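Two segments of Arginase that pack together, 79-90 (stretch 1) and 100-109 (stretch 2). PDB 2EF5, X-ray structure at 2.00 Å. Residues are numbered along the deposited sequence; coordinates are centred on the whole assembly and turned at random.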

ATOM      1  N   ARG A  79     -50.167   2.496  -3.756  1.00 32.20           N
ATOM      2  CA  ARG A  79     -50.624   2.004  -5.047  1.00 33.55           C
ATOM      3  C   ARG A  79     -49.914   0.711  -5.432  1.00 32.16           C
ATOM      4  O   ARG A  79     -50.539  -0.217  -5.940  1.00 32.57           O
ATOM      5  CB  ARG A  79     -50.394   3.061  -6.129  1.00 35.49           C
ATOM      6  CG  ARG A  79     -50.897   2.644  -7.496  1.00 38.59           C
ATOM      7  CD  ARG A  79     -52.409   2.764  -7.608  1.00 41.53           C
ATOM      8  NE  ARG A  79     -52.950   1.849  -8.610  1.00 44.62           N
ATOM      9  CZ  ARG A  79     -54.005   2.114  -9.372  1.00 46.55           C
ATOM     10  NH1 ARG A  79     -54.635   3.276  -9.253  1.00 48.73           N
ATOM     11  NH2 ARG A  79     -54.439   1.215 -10.248  1.00 46.61           N
ATOM     12  N   LEU A  80     -48.610   0.653  -5.183  1.00 31.62           N
ATOM     13  CA  LEU A  80     -47.825  -0.533  -5.513  1.00 31.69           C
ATOM     14  C   LEU A  80     -48.092  -1.688  -4.543  1.00 32.81           C
ATOM     15  O   LEU A  80     -48.171  -2.849  -4.950  1.00 33.06           O
ATOM     16  CB  LEU A  80     -46.328  -0.193  -5.520  1.00 30.45           C
ATOM     17  CG  LEU A  80     -45.827   0.806  -6.576  1.00 29.93           C
ATOM     18  CD1 LEU A  80     -44.319   0.962  -6.452  1.00 29.81           C
ATOM     19  CD2 LEU A  80     -46.189   0.320  -7.971  1.00 27.90           C
ATOM     20  N   ALA A  81     -48.232  -1.370  -3.261  1.00 33.35           N
ATOM     21  CA  ALA A  81     -48.480  -2.393  -2.252  1.00 34.68           C
ATOM     22  C   ALA A  81     -49.828  -3.063  -2.492  1.00 34.82           C
ATOM     23  O   ALA A  81     -50.028  -4.221  -2.136  1.00 35.63           O
ATOM     24  CB  ALA A  81     -48.447  -1.776  -0.855  1.00 34.63           C
ATOM     25  N   ALA A  82     -50.745  -2.330  -3.108  1.00 34.57           N
ATOM     26  CA  ALA A  82     -52.074  -2.854  -3.381  1.00 35.54           C
ATOM     27  C   ALA A  82     -52.154  -3.724  -4.634  1.00 35.83           C
ATOM     28  O   ALA A  82     -53.171  -4.380  -4.866  1.00 36.14           O
ATOM     29  CB  ALA A  82     -53.071  -1.703  -3.484  1.00 35.34           C
ATOM     30  N   LEU A  83     -51.100  -3.733  -5.443  1.00 35.04           N
ATOM     31  CA  LEU A  83     -51.105  -4.542  -6.660  1.00 34.75           C
ATOM     32  C   LEU A  83     -51.162  -6.034  -6.357  1.00 35.20           C
ATOM     33  O   LEU A  83     -50.578  -6.495  -5.383  1.00 33.98           O
ATOM     34  CB  LEU A  83     -49.848  -4.266  -7.502  1.00 32.75           C
ATOM     35  CG  LEU A  83     -49.778  -2.954  -8.292  1.00 32.92           C
ATOM     36  CD1 LEU A  83     -48.426  -2.829  -8.969  1.00 32.19           C
ATOM     37  CD2 LEU A  83     -50.888  -2.924  -9.328  1.00 33.43           C
ATOM     38  N   PRO A  84     -51.896  -6.807  -7.169  1.00 36.20           N
ATOM     39  CA  PRO A  84     -51.925  -8.242  -6.879  1.00 37.84           C
ATOM     40  C   PRO A  84     -50.490  -8.733  -7.086  1.00 39.77           C
ATOM     41  O   PRO A  84     -49.812  -8.280  -8.006  1.00 40.46           O
ATOM     42  CB  PRO A  84     -52.903  -8.783  -7.921  1.00 37.40           C
ATOM     43  CG  PRO A  84     -52.794  -7.805  -9.055  1.00 37.92           C
ATOM     44  CD  PRO A  84     -52.732  -6.481  -8.337  1.00 36.70           C
ATOM     45  N   GLU A  85     -50.012  -9.626  -6.222  1.00 40.88           N
ATOM     46  CA  GLU A  85     -48.648 -10.123  -6.353  1.00 42.46           C
ATOM     47  C   GLU A  85     -48.532 -10.884  -7.690  1.00 40.59           C
ATOM     48  O   GLU A  85     -49.508 -11.447  -8.193  1.00 40.89           O
ATOM     49  CB  GLU A  85     -48.296 -10.963  -5.113  1.00 45.47           C
ATOM     50  CG  GLU A  85     -48.229 -10.067  -3.834  1.00 50.60           C
ATOM     51  CD  GLU A  85     -47.818 -10.763  -2.545  1.00 52.25           C
ATOM     52  OE1 GLU A  85     -48.665 -11.471  -1.954  1.00 54.46           O
ATOM     53  OE2 GLU A  85     -46.630 -10.655  -2.145  1.00 53.37           O
ATOM     54  N   GLY A  86     -47.354 -10.822  -8.306  1.00 39.19           N
ATOM     55  CA  GLY A  86     -47.148 -11.459  -9.599  1.00 37.28           C
ATOM     56  C   GLY A  86     -47.170 -10.403 -10.693  1.00 35.84           C
ATOM     57  O   GLY A  86     -46.865 -10.675 -11.855  1.00 36.95           O
ATOM     58  N   VAL A  87     -47.550  -9.186 -10.318  1.00 33.55           N
ATOM     59  CA  VAL A  87     -47.587  -8.089 -11.270  1.00 32.10           C
ATOM     60  C   VAL A  87     -46.297  -7.289 -11.100  1.00 30.55           C
ATOM     61  O   VAL A  87     -46.009  -6.771 -10.017  1.00 29.81           O
ATOM     62  CB  VAL A  87     -48.813  -7.175 -11.040  1.00 33.33           C
ATOM     63  CG1 VAL A  87     -48.771  -5.998 -12.002  1.00 34.00           C
ATOM     64  CG2 VAL A  87     -50.100  -7.965 -11.252  1.00 34.60           C
ATOM     65  N   PHE A  88     -45.520  -7.210 -12.175  1.00 28.37           N
ATOM     66  CA  PHE A  88     -44.250  -6.492 -12.177  1.00 26.02           C
ATOM     67  C   PHE A  88     -44.496  -4.993 -12.360  1.00 24.71           C
ATOM     68  O   PHE A  88     -45.037  -4.563 -13.387  1.00 24.49           O
ATOM     69  CB  PHE A  88     -43.371  -7.016 -13.319  1.00 23.87           C
ATOM     70  CG  PHE A  88     -41.954  -6.516 -13.283  1.00 22.21           C
ATOM     71  CD1 PHE A  88     -40.919  -7.359 -12.908  1.00 19.81           C
ATOM     72  CD2 PHE A  88     -41.655  -5.208 -13.647  1.00 21.86           C
ATOM     73  CE1 PHE A  88     -39.596  -6.907 -12.903  1.00 22.51           C
ATOM     74  CE2 PHE A  88     -40.338  -4.743 -13.643  1.00 21.59           C
ATOM     75  CZ  PHE A  88     -39.309  -5.588 -13.275  1.00 20.53           C
ATOM     76  N   PRO A  89     -44.105  -4.179 -11.368  1.00 23.06           N
ATOM     77  CA  PRO A  89     -44.309  -2.733 -11.476  1.00 22.58           C
ATOM     78  C   PRO A  89     -43.120  -1.961 -12.039  1.00 21.32           C
ATOM     79  O   PRO A  89     -41.975  -2.173 -11.629  1.00 18.62           O
ATOM     80  CB  PRO A  89     -44.594  -2.325 -10.040  1.00 21.64           C
ATOM     81  CG  PRO A  89     -43.618  -3.178  -9.292  1.00 22.81           C
ATOM     82  CD  PRO A  89     -43.765  -4.548  -9.980  1.00 24.33           C
ATOM     83  N   ILE A  90     -43.413  -1.059 -12.968  1.00 20.96           N
ATOM     84  CA  ILE A  90     -42.399  -0.201 -13.561  1.00 19.65           C
ATOM     85  C   ILE A  90     -42.868   1.215 -13.274  1.00 20.01           C
ATOM     86  O   ILE A  90     -43.948   1.623 -13.711  1.00 21.19           O
ATOM     87  CB  ILE A  90     -42.296  -0.359 -15.084  1.00 20.07           C
ATOM     88  CG1 ILE A  90     -41.856  -1.779 -15.444  1.00 18.56           C
ATOM     89  CG2 ILE A  90     -41.295   0.665 -15.632  1.00 18.19           C
ATOM     90  CD1 ILE A  90     -41.778  -2.023 -16.945  1.00 19.86           C
TER
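Stretch 2 100-109: MGSVAGAARG

Stretch 2 is already helical at Met100, with backbone bonds such as Gly105 N to Gly101 O (2.9 Å), and Arg108 is the first residue to leave helical phi/psi, at positive phi (56/37). Stretch 1 enters as a helix, passes through a turn and leaves as a strand. Its CA path from Arg79 to Ala82 runs in roughly the same direction as that of stretch 2 from Met100 to Ala107. Together the two bury 387 Å², and their backbones come nearest where Ala81 CA lies 4.8 Å from Gly105 CA.

Leu80 points toward the helix as a knob among Gly101, Ser102, Gly105 and Ala106: its CD1 lies 3.4 Å from Ser102 O and 4.4 Å from Ala106 CB, while its CB is 4.0 Å from Gly105 C. The close approach relies on a bare Gly105, since an ideal CB there would fall 3.2 Å from Leu80 CB. Ala81 follows over the same glycine, its CA 3.7 Å from Gly105 O.

The carbonyl of Ala81 receives the Arg108 side chain, which accounts for the largest covered area, 125 Å². Arg108 NH1 to Ala81 O is a very short hydrogen bond, 2.4 Å at a nearly linear 171°; Arg108 NH2 to Ala81 O, 3.2 Å at 125°, is weak. NH2 is modelled too close to Leu83 O, at 2.3 Å, so its position supports no further bond.

Past Leu83, a type II turn runs from Pro84 to Val87, with Gly86 at positive phi. Within it Glu85 starts sideways, but its end comes nearer: CG covers one guanidinium face, and OE2 lies 3.3 Å from Arg108 CD. Glu85 OE2 to Arg108 NE is 4.1 Å and well out of plane, indicating charge proximity without a salt bridge.

Pro89 returns to the helix, its CG 4.3 Å from Ala106 CB.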

ATOM      1  N   MET A 100     -38.390   6.387  -2.927  1.00 20.04           N
ATOM      2  CA  MET A 100     -38.665   6.141  -1.518  1.00 20.75           C
ATOM      3  C   MET A 100     -39.999   5.409  -1.444  1.00 19.94           C
ATOM      4  O   MET A 100     -40.182   4.504  -0.634  1.00 20.52           O
ATOM      5  CB  MET A 100     -38.751   7.458  -0.739  1.00 21.39           C
ATOM      6  CG  MET A 100     -37.450   8.240  -0.674  1.00 22.08           C
ATOM      7  SD  MET A 100     -37.577   9.736   0.342  1.00 26.30           S
ATOM      8  CE  MET A 100     -38.639  10.743  -0.660  1.00 23.44           C
ATOM      9  N   GLY A 101     -40.924   5.813  -2.304  1.00 21.10           N
ATOM     10  CA  GLY A 101     -42.230   5.181  -2.333  1.00 21.18           C
ATOM     11  C   GLY A 101     -42.273   3.917  -3.175  1.00 23.27           C
ATOM     12  O   GLY A 101     -42.944   2.950  -2.809  1.00 23.47           O
ATOM     13  N   SER A 102     -41.555   3.902  -4.299  1.00 21.52           N
ATOM     14  CA  SER A 102     -41.577   2.727  -5.165  1.00 21.20           C
ATOM     15  C   SER A 102     -40.934   1.506  -4.525  1.00 20.66           C
ATOM     16  O   SER A 102     -41.512   0.416  -4.560  1.00 20.84           O
ATOM     17  CB  SER A 102     -40.914   3.021  -6.520  1.00 21.61           C
ATOM     18  OG  SER A 102     -39.520   3.213  -6.394  1.00 23.69           O
ATOM     19  N   VAL A 103     -39.756   1.678  -3.930  1.00 19.86           N
ATOM     20  CA  VAL A 103     -39.069   0.558  -3.299  1.00 20.82           C
ATOM     21  C   VAL A 103     -39.846   0.042  -2.095  1.00 23.90           C
ATOM     22  O   VAL A 103     -40.074  -1.159  -1.972  1.00 23.18           O
ATOM     23  CB  VAL A 103     -37.633   0.944  -2.859  1.00 21.93           C
ATOM     24  CG1 VAL A 103     -36.962  -0.237  -2.160  1.00 22.33           C
ATOM     25  CG2 VAL A 103     -36.812   1.351  -4.081  1.00 21.19           C
ATOM     26  N   ALA A 104     -40.263   0.955  -1.219  1.00 24.61           N
ATOM     27  CA  ALA A 104     -41.024   0.586  -0.029  1.00 26.83           C
ATOM     28  C   ALA A 104     -42.325  -0.106  -0.421  1.00 27.79           C
ATOM     29  O   ALA A 104     -42.736  -1.080   0.208  1.00 28.86           O
ATOM     30  CB  ALA A 104     -41.326   1.829   0.807  1.00 26.41           C
ATOM     31  N   GLY A 105     -42.968   0.399  -1.467  1.00 27.99           N
ATOM     32  CA  GLY A 105     -44.217  -0.184  -1.915  1.00 28.74           C
ATOM     33  C   GLY A 105     -44.032  -1.527  -2.594  1.00 30.37           C
ATOM     34  O   GLY A 105     -44.746  -2.479  -2.285  1.00 30.10           O
ATOM     35  N   ALA A 106     -43.070  -1.608  -3.511  1.00 30.52           N
ATOM     36  CA  ALA A 106     -42.794  -2.843  -4.249  1.00 31.36           C
ATOM     37  C   ALA A 106     -42.208  -3.954  -3.379  1.00 31.77           C
ATOM     38  O   ALA A 106     -42.308  -5.132  -3.722  1.00 32.21           O
ATOM     39  CB  ALA A 106     -41.846  -2.553  -5.426  1.00 30.14           C
ATOM     40  N   ALA A 107     -41.594  -3.579  -2.264  1.00 32.90           N
ATOM     41  CA  ALA A 107     -40.986  -4.550  -1.365  1.00 34.57           C
ATOM     42  C   ALA A 107     -42.034  -5.425  -0.684  1.00 36.86           C
ATOM     43  O   ALA A 107     -41.756  -6.569  -0.315  1.00 35.76           O
ATOM     44  CB  ALA A 107     -40.144  -3.835  -0.320  1.00 34.68           C
ATOM     45  N   ARG A 108     -43.234  -4.881  -0.510  1.00 38.26           N
ATOM     46  CA  ARG A 108     -44.323  -5.618   0.122  1.00 40.81           C
ATOM     47  C   ARG A 108     -43.967  -6.146   1.505  1.00 41.36           C
ATOM     48  O   ARG A 108     -44.372  -7.243   1.878  1.00 43.04           O
ATOM     49  CB  ARG A 108     -44.752  -6.789  -0.766  1.00 42.21           C
ATOM     50  CG  ARG A 108     -45.332  -6.354  -2.086  1.00 44.58           C
ATOM     51  CD  ARG A 108     -46.006  -7.495  -2.813  1.00 47.83           C
ATOM     52  NE  ARG A 108     -46.880  -6.964  -3.849  1.00 51.26           N
ATOM     53  CZ  ARG A 108     -47.888  -6.134  -3.604  1.00 52.77           C
ATOM     54  NH1 ARG A 108     -48.147  -5.755  -2.361  1.00 55.55           N
ATOM     55  NH2 ARG A 108     -48.617  -5.661  -4.600  1.00 54.01           N
ATOM     56  N   GLY A 109     -43.202  -5.367   2.260  1.00 41.53           N
ATOM     57  CA  GLY A 109     -42.832  -5.787   3.600  1.00 41.20           C
ATOM     58  C   GLY A 109     -41.781  -6.877   3.690  1.00 41.42           C
ATOM     59  O   GLY A 109     -41.359  -7.233   4.788  1.00 41.78           O
TER